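Local coordinates for pyroglutamyl-peptidase I (Fervidobacterium islandicum, PDB 6LTQ), which removes the N-terminal pyroglutamyl (pyrrolidone carboxylate) residue from peptides as a cysteine peptidase of a thermophilic, keratin-degrading bacterium, at the interface of chains A and B. Coordinates in Å, arbitrary orientation; residue numbers count along the deposited sequence, not the author numbering. Chains: chain A/B, Pyroglutamyl-peptidase I.

The interface of chains A and B. Residues chain A 97, 149-150, 153; chain B 95, 149-150.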
ATOM      1  N   ILE A  97      13.271   8.366  18.597  1.00 10.21           N
ATOM      2  CA  ILE A  97      14.564   8.857  18.125  1.00 14.06           C
ATOM      3  C   ILE A  97      14.739  10.336  18.448  1.00 14.69           C
ATOM      4  O   ILE A  97      13.779  11.103  18.580  1.00 11.65           O
ATOM      5  CB  ILE A  97      14.792   8.605  16.617  1.00 12.97           C
ATOM      6  CG1 ILE A  97      13.849   9.435  15.768  1.00 16.96           C
ATOM      7  CG2 ILE A  97      14.695   7.099  16.272  1.00 19.52           C
ATOM      8  CD1 ILE A  97      14.328   9.477  14.343  1.00 23.83           C
ATOM      9  N   TYR A 149       8.770   0.186  14.444  1.00 10.38           N
ATOM     10  CA  TYR A 149      10.118   0.630  14.796  1.00 13.37           C
ATOM     11  C   TYR A 149      10.376   2.073  14.389  1.00 12.88           C
ATOM     12  O   TYR A 149      11.509   2.562  14.512  1.00 13.32           O
ATOM     13  CB  TYR A 149      11.164  -0.315  14.182  1.00 10.39           C
ATOM     14  CG  TYR A 149      11.171  -1.621  14.922  1.00 11.30           C
ATOM     15  CD1 TYR A 149      10.247  -2.615  14.609  1.00 12.79           C
ATOM     16  CD2 TYR A 149      12.045  -1.840  15.984  1.00 19.79           C
ATOM     17  CE1 TYR A 149      10.209  -3.812  15.330  1.00 15.33           C
ATOM     18  CE2 TYR A 149      12.023  -3.034  16.694  1.00 23.35           C
ATOM     19  CZ  TYR A 149      11.102  -4.017  16.354  1.00 19.01           C
ATOM     20  OH  TYR A 149      11.049  -5.203  17.058  1.00 27.30           O
ATOM     21  N   THR A 150       9.351   2.783  13.920  1.00 11.04           N
ATOM     22  CA  THR A 150       9.479   4.221  13.757  1.00 12.52           C
ATOM     23  C   THR A 150       8.157   4.878  14.115  1.00 15.46           C
ATOM     24  O   THR A 150       7.107   4.524  13.572  1.00 11.51           O
ATOM     25  CB  THR A 150       9.904   4.627  12.339  1.00 14.55           C
ATOM     26  OG1 THR A 150       9.788   6.051  12.223  1.00 14.41           O
ATOM     27  CG2 THR A 150       9.048   3.950  11.279  1.00 14.86           C
ATOM     28  N   GLN A 153       8.827  11.525  13.178  1.00 10.37           N
ATOM     29  CA  GLN A 153       9.760  12.524  13.695  1.00 11.99           C
ATOM     30  C   GLN A 153       9.044  13.815  14.037  1.00 14.53           C
ATOM     31  O   GLN A 153       9.645  14.899  13.977  1.00 12.61           O
ATOM     32  CB  GLN A 153      10.881  12.813  12.690  1.00 14.77           C
ATOM     33  CG  GLN A 153      11.695  11.571  12.294  1.00 15.83           C
ATOM     34  CD  GLN A 153      10.961  10.742  11.260  1.00 13.81           C
ATOM     35  OE1 GLN A 153      10.429  11.288  10.306  1.00 16.78           O
ATOM     36  NE2 GLN A 153      10.894   9.425  11.469  1.00 14.86           N
TER
ATOM     37  N   VAL B  95      18.719   5.091  10.559  1.00 11.88           N
ATOM     38  CA  VAL B  95      18.711   4.564  11.925  1.00 12.81           C
ATOM     39  C   VAL B  95      19.095   3.095  11.905  1.00 14.23           C
ATOM     40  O   VAL B  95      18.511   2.310  11.147  1.00 16.04           O
ATOM     41  CB  VAL B  95      17.325   4.707  12.588  1.00 17.85           C
ATOM     42  CG1 VAL B  95      17.313   4.031  13.968  1.00 15.26           C
ATOM     43  CG2 VAL B  95      16.930   6.159  12.692  1.00 14.84           C
ATOM     44  N   TYR B 149      13.527   5.401   8.378  1.00  9.00           N
ATOM     45  CA  TYR B 149      13.931   5.398   9.780  1.00 11.33           C
ATOM     46  C   TYR B 149      13.883   4.017  10.406  1.00 13.70           C
ATOM     47  O   TYR B 149      14.077   3.893  11.621  1.00 12.53           O
ATOM     48  CB  TYR B 149      13.073   6.388  10.585  1.00 13.26           C
ATOM     49  CG  TYR B 149      13.441   7.791  10.222  1.00 13.25           C
ATOM     50  CD1 TYR B 149      12.988   8.375   9.048  1.00 15.57           C
ATOM     51  CD2 TYR B 149      14.299   8.526  11.038  1.00 15.68           C
ATOM     52  CE1 TYR B 149      13.384   9.699   8.702  1.00 15.78           C
ATOM     53  CE2 TYR B 149      14.685   9.794  10.712  1.00 14.28           C
ATOM     54  CZ  TYR B 149      14.233  10.380   9.552  1.00 14.24           C
ATOM     55  OH  TYR B 149      14.640  11.664   9.252  1.00 23.69           O
ATOM     56  N   THR B 150      13.637   2.970   9.623  1.00 12.82           N
ATOM     57  CA  THR B 150      13.846   1.620  10.119  1.00 12.70           C
ATOM     58  C   THR B 150      14.406   0.777   8.986  1.00 18.72           C
ATOM     59  O   THR B 150      13.826   0.715   7.894  1.00 14.80           O
ATOM     60  CB  THR B 150      12.560   0.996  10.684  1.00 15.24           C
ATOM     61  OG1 THR B 150      12.801  -0.396  10.918  1.00 15.49           O
ATOM     62  CG2 THR B 150      11.392   1.131   9.724  1.00 14.51           C
TER
HETATM   63  O   HOH W   1      13.974   2.041  13.933  1.00 16.08           O
HETATM   64  O   HOH W   2      13.130   5.006  13.990  1.00 21.51           O
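Part of a two-fold symmetric interface between copies of one protein, this patch joins chains A and B through the packing of B:Tyr149 against A:Gln153 and A:Ile97 and through a pair of bridging waters, where it probably helps to hold together two of the four copies in the deposited assembly. The carboxamide of A:Gln153 lies over one face of the B:Tyr149 ring, the two planes only 15° apart. Its amide nitrogen NE2 sits 3.3 Å from ring carbon CG of B:Tyr149, while CD and OE1 reach along the ring toward CE1 and CZ. A bend at chi2 (79°) brings the glutamine tip over the ring. A:Ile97 meets the CD2–CE2 side of the same ring roughly at right angles, its terminal methyl CD1 3.4 Å from B:Tyr149 CD2. An alanine in place of B:Tyr149 would probably leave the A:Gln153 amide without its stacking partner, free to turn, and open a gap beside the A:Ile97 methyl.

Near the middle, A:Thr150 and B:Thr150 touch methyl to methyl, CG2 to CG2 at 4.0 Å. With OG1 anti to the backbone N (chi1 171°), the A:Thr150 hydroxyl oxygen is placed 3.7 Å from CB of B:Tyr149; B:Thr150 does likewise with CB of A:Tyr149. No direct polar bond crosses this patch. Instead, both waters link the backbone carbonyls of A:Tyr149 and B:Tyr149; water 1 lies 2.6 Å from A:Tyr149 O, and water 2 lies 2.8 Å from B:Tyr149 O. Apolar packing and water bridges thus tie the 149–150 segments together, which probably steadies this loop and the subunit pairing in the enzyme of this thermophile.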